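Protease Do-like 2, chloroplastic (Arabidopsis thaliana, PDB 4FLN) is a chloroplast serine endopeptidase that performs the primary cleavage of the photodamaged D1 protein of plant photosystem II. Local coordinates at residues Val51-His57 with Phe72-Ala78; Lys85-His91 with Asp122-Val128; Val93-Val99 with Val111-Arg117; Val116-Cys121 with Lys248-Tyr252. All coordinates share one frame; numbering follows the deposited sequence.

Interaction 1 (Val51-His57 with Phe72-Ala78); sequences VKVYCTH and FTSTGSA
The rings of H57 and F72 have planes only 23° apart, but they are displaced and share little overlap. Instead, CB of H57 sits over one face of the F72 ring, 4.0 Å from its centroid, in a CH-pi contact. C55 SG lies above one face of the H57 ring, near its margin. S74 OG meets the edge of this ring, with H57 NE2 3.1 Å from S74 OG in a hydrogen bond. H57 CG stands anti to the carbonyl carbon (chi1 -60°), which turns the ring back along the strand toward S74. The other ring nitrogen, ND1, bonds to the E94 carbonyl, so both nitrogens are held. The strands pair antiparallel, with hydrogen-bonded pairs at V51-A78, V53-G76, C55-S74 and H57-F72; the bond from H57 N to F72 O is 2.8 Å and nearly straight. V53 shares its side of the sheet with H57, and its CG2 packs 3.5 Å from A78 CB, past G76, which has no side chain. On the other side, T56 and T73 join their hydroxyls only weakly. The pair belongs to the first beta barrel of the trypsin-like protease. Strand 50-57 also pairs with strand 96-102, and strand 72-82 continues the sheet to strand 85-88.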
# COMPACT_ATOMS: atom_id res chain seq x y z
N VAL B 51 31.12 -26.90 -0.68
CA VAL B 51 31.86 -25.84 -1.34
C VAL B 51 30.97 -24.62 -1.56
O VAL B 51 29.76 -24.75 -1.76
CB VAL B 51 32.41 -26.35 -2.70
CG1 VAL B 51 32.58 -25.21 -3.67
CG2 VAL B 51 33.70 -27.12 -2.50
N LYS B 52 31.56 -23.43 -1.52
CA LYS B 52 30.82 -22.21 -1.85
C LYS B 52 30.98 -21.89 -3.33
O LYS B 52 32.05 -22.10 -3.92
CB LYS B 52 31.27 -21.04 -0.97
CG LYS B 52 30.49 -19.74 -1.21
CD LYS B 52 30.71 -18.72 -0.10
CE LYS B 52 29.78 -17.52 -0.27
NZ LYS B 52 29.68 -16.66 0.96
N VAL B 53 29.91 -21.40 -3.95
CA VAL B 53 29.89 -21.20 -5.39
C VAL B 53 29.73 -19.74 -5.77
O VAL B 53 28.72 -19.12 -5.43
CB VAL B 53 28.72 -21.97 -6.05
CG1 VAL B 53 28.62 -21.64 -7.52
CG2 VAL B 53 28.89 -23.47 -5.84
N TYR B 54 30.71 -19.20 -6.47
CA TYR B 54 30.60 -17.85 -7.01
C TYR B 54 30.38 -17.93 -8.51
O TYR B 54 31.12 -18.63 -9.22
CB TYR B 54 31.86 -17.04 -6.73
CG TYR B 54 32.23 -16.93 -5.27
CD1 TYR B 54 32.02 -15.76 -4.57
CD2 TYR B 54 32.79 -18.00 -4.60
CE1 TYR B 54 32.37 -15.66 -3.23
CE2 TYR B 54 33.14 -17.91 -3.26
CZ TYR B 54 32.93 -16.74 -2.58
OH TYR B 54 33.28 -16.65 -1.25
N CYS B 55 29.38 -17.21 -8.98
CA CYS B 55 29.03 -17.23 -10.40
C CYS B 55 28.61 -15.86 -10.92
O CYS B 55 27.79 -15.17 -10.32
CB CYS B 55 27.92 -18.24 -10.66
SG CYS B 55 27.18 -18.09 -12.30
N THR B 56 29.18 -15.49 -12.07
CA THR B 56 28.83 -14.25 -12.73
C THR B 56 27.77 -14.54 -13.79
O THR B 56 27.94 -15.44 -14.61
CB THR B 56 30.06 -13.62 -13.37
OG1 THR B 56 30.98 -13.24 -12.34
CG2 THR B 56 29.68 -12.39 -14.16
N HIS B 57 26.68 -13.78 -13.77
CA HIS B 57 25.54 -14.05 -14.63
C HIS B 57 25.32 -12.99 -15.69
O HIS B 57 25.04 -11.83 -15.36
CB HIS B 57 24.26 -14.17 -13.79
CG HIS B 57 24.31 -15.27 -12.78
ND1 HIS B 57 23.88 -16.55 -13.05
CD2 HIS B 57 24.75 -15.29 -11.50
CE1 HIS B 57 24.05 -17.31 -11.98
NE2 HIS B 57 24.57 -16.57 -11.03
N PHE B 72 25.71 -9.44 -13.18
CA PHE B 72 25.84 -9.47 -11.73
C PHE B 72 26.49 -10.75 -11.20
O PHE B 72 26.61 -11.74 -11.92
CB PHE B 72 24.49 -9.25 -11.06
CG PHE B 72 23.51 -10.37 -11.27
CD1 PHE B 72 22.87 -10.53 -12.48
CD2 PHE B 72 23.22 -11.24 -10.23
CE1 PHE B 72 21.96 -11.56 -12.67
CE2 PHE B 72 22.31 -12.27 -10.42
CZ PHE B 72 21.68 -12.43 -11.64
N THR B 73 26.90 -10.72 -9.94
CA THR B 73 27.48 -11.91 -9.32
C THR B 73 26.62 -12.38 -8.15
O THR B 73 26.12 -11.57 -7.37
CB THR B 73 28.94 -11.69 -8.88
OG1 THR B 73 29.68 -11.10 -9.95
CG2 THR B 73 29.59 -13.02 -8.49
N SER B 74 26.44 -13.70 -8.05
CA SER B 74 25.63 -14.30 -7.00
C SER B 74 26.39 -15.47 -6.37
O SER B 74 27.38 -15.93 -6.92
CB SER B 74 24.31 -14.81 -7.56
OG SER B 74 24.44 -16.16 -7.98
N THR B 75 25.91 -15.95 -5.23
CA THR B 75 26.56 -17.07 -4.55
C THR B 75 25.60 -18.23 -4.32
O THR B 75 24.38 -18.06 -4.38
CB THR B 75 27.19 -16.63 -3.22
OG1 THR B 75 26.17 -16.47 -2.23
CG2 THR B 75 27.93 -15.32 -3.38
N GLY B 76 26.16 -19.41 -4.04
CA GLY B 76 25.37 -20.61 -3.84
C GLY B 76 26.18 -21.72 -3.19
O GLY B 76 27.25 -21.47 -2.64
N SER B 77 25.66 -22.94 -3.23
CA SER B 77 26.40 -24.07 -2.65
C SER B 77 26.56 -25.27 -3.57
O SER B 77 25.70 -25.55 -4.40
CB SER B 77 25.76 -24.50 -1.33
OG SER B 77 25.89 -23.47 -0.37
N ALA B 78 27.66 -25.97 -3.39
CA ALA B 78 27.91 -27.21 -4.11
C ALA B 78 28.67 -28.18 -3.20
O ALA B 78 29.15 -27.78 -2.14
CB ALA B 78 28.67 -26.95 -5.40

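Interaction 2 (Lys85-His91 with Asp122-Val128); sequences KLLTNAH and DIALLSV
H91 and D122 meet as a histidine-carboxylate pair, two members of the charge relay system assigned by similarity to relatives. The ring and the carboxylate are turned 28° from each other. H91 ND1 donates to the syn lone pair of D122 OD2 at 3.0 Å; the oxygen lies somewhat out of the H91 ring plane. The other oxygen is held by the backbone: H91 N lies 2.8 Å from D122 OD1, also on its syn lone pair, and A90 N adds a weak bond to D122 OD1. These bonds fix the rotation of the carboxylate. D122 CG stands anti to the backbone N (chi1 -165°), which swings the group under the start of helix 90-93. The N89 amide lies nearly parallel to the carboxylate, but its bond goes to the main chain: N89 ND2 is 2.9 Å from D122 O, with a nearly straight N-H at 171°.

Beyond the site the two chains pair as antiparallel strands, with hydrogen-bonded pairs at T88-A124 and L86-L126. L87 CD1 touches both L125 CD1 and I123 CG2, the latter at 3.6 Å. On the other side of the sheet T88 CG2 packs 3.8 Å from A124 CB, while L86 CB faces L126 CB. T88 OG1 bonds to the S77 carbonyl.

Helix 233-246 covers the side of L87, I123 and L125. Strand 85-88 is flanked by strand 72-82, and strand 123-129 by strand 110-118, in the first barrel of the protease.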
# COMPACT_ATOMS: atom_id res chain seq x y z
N LYS B 85 34.00 -34.51 -9.62
CA LYS B 85 32.79 -33.74 -9.87
C LYS B 85 32.20 -33.00 -8.66
O LYS B 85 32.31 -33.46 -7.52
CB LYS B 85 31.73 -34.63 -10.54
CG LYS B 85 32.22 -35.28 -11.85
CD LYS B 85 31.22 -36.29 -12.41
CE LYS B 85 31.06 -37.51 -11.49
NZ LYS B 85 29.91 -38.40 -11.86
N LEU B 86 31.61 -31.84 -8.92
CA LEU B 86 30.86 -31.09 -7.91
C LEU B 86 29.39 -31.00 -8.29
O LEU B 86 29.04 -30.74 -9.44
CB LEU B 86 31.43 -29.68 -7.75
CG LEU B 86 32.84 -29.60 -7.19
CD1 LEU B 86 33.30 -28.16 -7.06
CD2 LEU B 86 32.90 -30.32 -5.84
N LEU B 87 28.51 -31.19 -7.32
CA LEU B 87 27.08 -31.14 -7.56
C LEU B 87 26.54 -29.78 -7.14
O LEU B 87 26.97 -29.23 -6.13
CB LEU B 87 26.39 -32.24 -6.75
CG LEU B 87 25.02 -32.73 -7.20
CD1 LEU B 87 24.93 -32.72 -8.71
CD2 LEU B 87 24.81 -34.14 -6.67
N THR B 88 25.60 -29.24 -7.90
CA THR B 88 24.95 -28.00 -7.50
C THR B 88 23.58 -27.82 -8.15
O THR B 88 23.12 -28.67 -8.88
CB THR B 88 25.83 -26.76 -7.78
OG1 THR B 88 25.30 -25.63 -7.09
CG2 THR B 88 25.88 -26.46 -9.27
N ASN B 89 22.93 -26.70 -7.86
CA ASN B 89 21.70 -26.36 -8.56
C ASN B 89 22.06 -25.73 -9.89
O ASN B 89 23.10 -25.08 -10.02
CB ASN B 89 20.84 -25.41 -7.74
CG ASN B 89 20.15 -26.09 -6.60
OD1 ASN B 89 20.27 -25.68 -5.45
ND2 ASN B 89 19.44 -27.16 -6.91
N ALA B 90 21.21 -25.91 -10.89
CA ALA B 90 21.51 -25.33 -12.18
C ALA B 90 21.37 -23.81 -12.12
O ALA B 90 22.12 -23.09 -12.75
CB ALA B 90 20.63 -25.93 -13.24
N HIS B 91 20.42 -23.34 -11.32
CA HIS B 91 20.17 -21.90 -11.21
C HIS B 91 21.36 -21.16 -10.60
O HIS B 91 21.54 -19.96 -10.83
CB HIS B 91 18.86 -21.60 -10.48
CG HIS B 91 18.97 -21.56 -8.99
ND1 HIS B 91 18.35 -22.48 -8.17
CD2 HIS B 91 19.61 -20.70 -8.16
CE1 HIS B 91 18.61 -22.19 -6.90
NE2 HIS B 91 19.37 -21.11 -6.87
N ASP B 122 16.66 -28.91 -11.94
CA ASP B 122 17.57 -27.93 -11.32
C ASP B 122 18.86 -28.51 -10.72
O ASP B 122 19.17 -28.30 -9.54
CB ASP B 122 16.86 -27.04 -10.31
CG ASP B 122 17.69 -25.81 -9.93
OD1 ASP B 122 18.55 -25.40 -10.74
OD2 ASP B 122 17.47 -25.25 -8.84
N ILE B 123 19.61 -29.22 -11.54
CA ILE B 123 20.86 -29.81 -11.10
C ILE B 123 21.97 -29.43 -12.08
O ILE B 123 21.73 -29.29 -13.28
CB ILE B 123 20.75 -31.36 -11.00
CG1 ILE B 123 19.78 -31.75 -9.89
CG2 ILE B 123 22.11 -32.00 -10.75
CD1 ILE B 123 19.53 -33.23 -9.81
N ALA B 124 23.17 -29.25 -11.57
CA ALA B 124 24.31 -29.02 -12.44
C ALA B 124 25.53 -29.70 -11.86
O ALA B 124 25.70 -29.77 -10.64
CB ALA B 124 24.56 -27.54 -12.65
N LEU B 125 26.37 -30.22 -12.75
CA LEU B 125 27.61 -30.83 -12.35
C LEU B 125 28.72 -29.87 -12.72
O LEU B 125 28.61 -29.16 -13.72
CB LEU B 125 27.79 -32.16 -13.07
CG LEU B 125 28.17 -33.35 -12.19
CD1 LEU B 125 27.32 -33.36 -10.94
CD2 LEU B 125 28.00 -34.65 -12.97
N LEU B 126 29.77 -29.81 -11.91
CA LEU B 126 30.91 -28.97 -12.23
C LEU B 126 32.20 -29.77 -12.11
O LEU B 126 32.32 -30.69 -11.28
CB LEU B 126 30.98 -27.76 -11.30
CG LEU B 126 29.79 -26.83 -11.10
CD1 LEU B 126 30.11 -25.84 -9.99
CD2 LEU B 126 29.44 -26.09 -12.37
N SER B 127 33.18 -29.42 -12.94
CA SER B 127 34.52 -30.00 -12.85
C SER B 127 35.45 -28.90 -12.36
O SER B 127 35.17 -27.72 -12.55
CB SER B 127 34.99 -30.54 -14.20
OG SER B 127 35.16 -29.50 -15.15
N VAL B 128 36.53 -29.29 -11.69
CA VAL B 128 37.48 -28.30 -11.19
C VAL B 128 38.94 -28.61 -11.50
O VAL B 128 39.37 -29.76 -11.51
CB VAL B 128 37.30 -28.04 -9.69
CG1 VAL B 128 38.66 -27.86 -9.01
CG2 VAL B 128 36.43 -26.81 -9.48

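Interaction 3 (Val93-Val99 with Val111-Arg117); sequences VEHDTQV and VAKVLVR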
# COMPACT_ATOMS: atom_id res chain seq x y z
N VAL B 93 24.59 -21.75 -11.42
CA VAL B 93 25.50 -21.53 -12.54
C VAL B 93 24.79 -21.06 -13.80
O VAL B 93 25.40 -20.97 -14.86
CB VAL B 93 26.30 -22.78 -12.87
CG1 VAL B 93 27.25 -23.12 -11.73
CG2 VAL B 93 25.36 -23.94 -13.16
N GLU B 94 23.50 -20.82 -13.71
CA GLU B 94 22.71 -20.40 -14.86
C GLU B 94 23.35 -19.21 -15.61
O GLU B 94 23.82 -18.26 -14.98
CB GLU B 94 21.29 -20.07 -14.42
CG GLU B 94 20.63 -18.96 -15.21
CD GLU B 94 19.17 -18.78 -14.82
OE1 GLU B 94 18.70 -17.62 -14.81
OE2 GLU B 94 18.51 -19.81 -14.55
N HIS B 95 23.35 -19.28 -16.94
CA HIS B 95 23.97 -18.27 -17.81
C HIS B 95 25.38 -17.90 -17.36
O HIS B 95 25.73 -16.72 -17.31
CB HIS B 95 23.12 -16.99 -17.88
CG HIS B 95 21.79 -17.17 -18.55
ND1 HIS B 95 20.60 -17.12 -17.87
CD2 HIS B 95 21.47 -17.39 -19.85
CE1 HIS B 95 19.60 -17.30 -18.71
NE2 HIS B 95 20.10 -17.46 -19.93
N ASP B 96 26.19 -18.91 -17.07
CA ASP B 96 27.48 -18.65 -16.44
C ASP B 96 28.46 -17.94 -17.37
O ASP B 96 28.81 -18.45 -18.44
CB ASP B 96 28.08 -19.96 -15.91
CG ASP B 96 28.48 -20.93 -17.01
OD1 ASP B 96 27.57 -21.45 -17.70
OD2 ASP B 96 29.69 -21.17 -17.18
N THR B 97 28.91 -16.76 -16.96
CA THR B 97 30.02 -16.09 -17.61
C THR B 97 31.32 -16.71 -17.10
O THR B 97 32.22 -17.04 -17.87
CB THR B 97 30.03 -14.60 -17.30
OG1 THR B 97 28.89 -13.99 -17.92
CG2 THR B 97 31.29 -13.96 -17.83
N GLN B 98 31.39 -16.86 -15.78
CA GLN B 98 32.46 -17.59 -15.14
C GLN B 98 31.96 -18.16 -13.81
O GLN B 98 31.02 -17.64 -13.20
CB GLN B 98 33.69 -16.69 -14.92
CG GLN B 98 33.43 -15.52 -14.00
CD GLN B 98 34.67 -14.67 -13.78
OE1 GLN B 98 34.81 -14.02 -12.75
NE2 GLN B 98 35.56 -14.65 -14.77
N VAL B 99 32.59 -19.25 -13.38
CA VAL B 99 32.16 -19.93 -12.18
C VAL B 99 33.37 -20.28 -11.34
O VAL B 99 34.33 -20.89 -11.81
CB VAL B 99 31.36 -21.19 -12.55
CG1 VAL B 99 30.97 -21.96 -11.29
CG2 VAL B 99 30.13 -20.81 -13.35
N VAL B 111 38.58 -22.25 -10.01
CA VAL B 111 37.75 -21.95 -11.18
C VAL B 111 37.13 -23.22 -11.75
O VAL B 111 37.83 -24.20 -12.01
CB VAL B 111 38.56 -21.18 -12.24
CG1 VAL B 111 39.79 -21.98 -12.64
CG2 VAL B 111 37.69 -20.82 -13.44
N ALA B 112 35.82 -23.19 -11.95
CA ALA B 112 35.08 -24.41 -12.26
C ALA B 112 34.37 -24.33 -13.59
O ALA B 112 33.95 -23.26 -14.03
CB ALA B 112 34.08 -24.72 -11.14
N LYS B 113 34.21 -25.49 -14.22
CA LYS B 113 33.51 -25.59 -15.49
C LYS B 113 32.19 -26.34 -15.33
O LYS B 113 32.10 -27.29 -14.55
CB LYS B 113 34.40 -26.28 -16.53
N VAL B 114 31.17 -25.92 -16.07
CA VAL B 114 29.87 -26.58 -15.99
C VAL B 114 29.78 -27.70 -17.03
O VAL B 114 29.59 -27.45 -18.22
CB VAL B 114 28.75 -25.59 -16.33
CG1 VAL B 114 27.39 -26.18 -16.01
CG2 VAL B 114 28.97 -24.28 -15.60
N LEU B 115 29.84 -28.94 -16.54
CA LEU B 115 29.81 -30.12 -17.39
C LEU B 115 28.46 -30.31 -18.06
O LEU B 115 28.36 -30.41 -19.28
CB LEU B 115 30.13 -31.37 -16.57
CG LEU B 115 31.54 -31.52 -15.99
CD1 LEU B 115 31.67 -32.85 -15.27
CD2 LEU B 115 32.59 -31.39 -17.07
N VAL B 116 27.41 -30.38 -17.25
CA VAL B 116 26.07 -30.61 -17.77
C VAL B 116 25.03 -30.04 -16.83
O VAL B 116 25.21 -30.06 -15.62
CB VAL B 116 25.83 -32.11 -18.01
CG1 VAL B 116 25.96 -32.89 -16.70
CG2 VAL B 116 24.48 -32.35 -18.67
N ARG B 117 23.93 -29.54 -17.37
CA ARG B 117 22.91 -28.99 -16.51
C ARG B 117 21.48 -29.36 -16.91
O ARG B 117 21.01 -28.98 -17.98
CB ARG B 117 23.08 -27.47 -16.44
CG ARG B 117 22.94 -26.78 -17.77
CD ARG B 117 23.35 -25.33 -17.68
NE ARG B 117 24.79 -25.16 -17.86
CZ ARG B 117 25.43 -24.01 -17.65
NH1 ARG B 117 24.76 -22.94 -17.24
NH2 ARG B 117 26.74 -23.94 -17.84
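D96 and R117 form a salt bridge across the beta hairpin of strands 96-102 and 110-118 in the first trypsin-like barrel. D96 OD1 is 2.6 Å from R117 NH2, and the N-H points at it with an angle of 160°. The oxygen lies in the guanidinium plane, at its edge. Seen from D96, however, the donor stands above the carboxylate plane, and the two planes are clearly tilted, 36° apart. R117 NH1 makes a second, weak bond to the same oxygen and another weak one to V93 O. The arginine chain is bent at chi3 (86°), which curls the guanidinium back over V114 toward the 93-96 loop. An alanine at D96 would remove the carboxylate and would probably leave the R117 guanidinium without its charged mate and freer to turn, with the weak bond to V93 O remaining.

The apolar contacts centre on V114. Its CG2 reaches V93 CB at 4.1 Å and V99 CG2 at 4.3 Å, and it also lies against the D96 carboxylate. V93 in turn packs on A124 and L126 of strand 123-129. At the other end of the contact V99 CG1 meets A112 CB at 4.2 Å.

The segment also has ties to strand 50-57, where T97 is backbone-bonded to T56. Within the hairpin, the backbone bond between these segments runs from A112 N to V99 O, at 2.7 Å with an almost straight N-H.

Interaction 4 (Val116-Cys121 with Lys248-Tyr252); sequences VRGVDC and KYTGY
The loop between helix 233-246 and strand 257-261 packs here against the end of strand 110-118 and the turn leading to D122 of the charge relay system, assigned by similarity. Y249 carries the contact. Its CG is anti to the backbone N (chi1 174°), which extends the ring across G118 to D120. G118 CA lies over the centre of one face of this ring, 3.4 Å from the centroid and 7° off the normal, a CH-pi contact. G251 N lies over the opposite face, so the ring is clasped between two glycines. At its edge Y249 OH is modelled in a very short hydrogen bond to D120 OD1, whose exact length is doubtful; the carboxylate stands almost at right angles to the ring.

Y252 stacks on H238 and bonds through OH to the V235 carbonyl, both on helix 233-246. C121 SG lies at the edge of the Y252 ring, 4.9 Å from its centroid, in a sulfur-aromatic contact. C121 CB comes closer, 3.5 Å from Y252 CE2. An alanine in place of Y252 would probably open a gap beside C121 and leave the V235 carbonyl without this partner. At the base of the Y249 ring, V116 CG2 touches Y249 CB at 3.9 Å.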
# COMPACT_ATOMS: atom_id res chain seq x y z
N VAL B 116 27.41 -30.38 -17.25
CA VAL B 116 26.07 -30.61 -17.77
C VAL B 116 25.03 -30.04 -16.83
O VAL B 116 25.21 -30.06 -15.62
CB VAL B 116 25.83 -32.11 -18.01
CG1 VAL B 116 25.96 -32.89 -16.70
CG2 VAL B 116 24.48 -32.35 -18.67
N ARG B 117 23.93 -29.54 -17.37
CA ARG B 117 22.91 -28.99 -16.51
C ARG B 117 21.48 -29.36 -16.91
O ARG B 117 21.01 -28.98 -17.98
CB ARG B 117 23.08 -27.47 -16.44
CG ARG B 117 22.94 -26.78 -17.77
CD ARG B 117 23.35 -25.33 -17.68
NE ARG B 117 24.79 -25.16 -17.86
CZ ARG B 117 25.43 -24.01 -17.65
NH1 ARG B 117 24.76 -22.94 -17.24
NH2 ARG B 117 26.74 -23.94 -17.84
N GLY B 118 20.79 -30.12 -16.06
CA GLY B 118 19.35 -30.28 -16.18
C GLY B 118 18.59 -29.06 -15.68
O GLY B 118 18.68 -28.71 -14.50
N VAL B 119 17.78 -28.46 -16.53
CA VAL B 119 17.04 -27.27 -16.12
C VAL B 119 15.78 -27.55 -15.30
O VAL B 119 15.50 -26.84 -14.33
CB VAL B 119 16.69 -26.39 -17.31
CG1 VAL B 119 15.37 -25.66 -17.04
CG2 VAL B 119 17.83 -25.42 -17.58
N ASP B 120 15.01 -28.57 -15.67
CA ASP B 120 13.75 -28.86 -15.00
C ASP B 120 13.88 -29.64 -13.68
O ASP B 120 12.96 -29.64 -12.86
CB ASP B 120 12.72 -29.52 -15.95
CG ASP B 120 13.34 -30.54 -16.88
OD1 ASP B 120 14.57 -30.51 -17.07
OD2 ASP B 120 12.59 -31.37 -17.44
N CYS B 121 15.01 -30.31 -13.48
CA CYS B 121 15.31 -30.91 -12.18
C CYS B 121 16.25 -30.03 -11.35
O CYS B 121 16.59 -30.37 -10.21
CB CYS B 121 15.93 -32.30 -12.38
SG CYS B 121 17.47 -32.27 -13.31
N LYS B 248 25.01 -36.34 -22.06
CA LYS B 248 24.28 -35.07 -22.16
C LYS B 248 22.90 -35.25 -21.52
O LYS B 248 22.45 -36.37 -21.29
CB LYS B 248 24.14 -34.60 -23.61
CG LYS B 248 23.21 -35.45 -24.45
CD LYS B 248 23.17 -34.96 -25.89
CE LYS B 248 22.22 -35.78 -26.75
NZ LYS B 248 22.22 -35.34 -28.18
N TYR B 249 22.23 -34.14 -21.22
CA TYR B 249 20.98 -34.21 -20.47
C TYR B 249 19.79 -34.47 -21.40
O TYR B 249 19.50 -33.67 -22.28
CB TYR B 249 20.78 -32.90 -19.69
CG TYR B 249 19.46 -32.78 -18.98
CD1 TYR B 249 19.22 -33.48 -17.80
CD2 TYR B 249 18.45 -31.98 -19.49
CE1 TYR B 249 18.02 -33.39 -17.15
CE2 TYR B 249 17.23 -31.88 -18.84
CZ TYR B 249 17.02 -32.59 -17.67
OH TYR B 249 15.82 -32.50 -17.00
N THR B 250 19.12 -35.61 -21.22
CA THR B 250 17.95 -35.95 -22.03
C THR B 250 16.62 -35.72 -21.32
O THR B 250 15.55 -35.91 -21.89
CB THR B 250 18.01 -37.41 -22.52
OG1 THR B 250 18.18 -38.28 -21.40
CG2 THR B 250 19.18 -37.59 -23.47
N GLY B 251 16.69 -35.32 -20.06
CA GLY B 251 15.50 -34.95 -19.32
C GLY B 251 14.62 -36.07 -18.79
O GLY B 251 14.99 -37.24 -18.81
N TYR B 252 13.46 -35.68 -18.28
CA TYR B 252 12.49 -36.58 -17.69
C TYR B 252 11.22 -36.66 -18.54
O TYR B 252 10.60 -35.63 -18.84
CB TYR B 252 12.17 -36.14 -16.25
CG TYR B 252 13.39 -36.03 -15.38
CD1 TYR B 252 13.64 -36.97 -14.39
CD2 TYR B 252 14.31 -34.99 -15.54
CE1 TYR B 252 14.77 -36.89 -13.58
CE2 TYR B 252 15.44 -34.90 -14.74
CZ TYR B 252 15.66 -35.85 -13.76
OH TYR B 252 16.77 -35.78 -12.96

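Overall arrangement
From the N terminus, interaction 1 closes first, joining strands 50-57 and 72-82 across a short loop. Strand 85-88 follows directly and opens interaction 2, whose loop of 30 residues ends at 122-128. Interaction 3 is nested inside that loop, as the hairpin of strands 96-102 and 110-118. Interactions 1 to 3 thus join the six strands of the first barrel: strand 96-102 returns to strand 50-57, while strand 110-118 pairs with strand 123-129. Interaction 4 shares V116 and R117 with interaction 3 and crosses interaction 2 along the chain. Its long loop spans the second barrel and helix 233-246, tying the end of strand 110-118 in the first barrel to the loop after that helix.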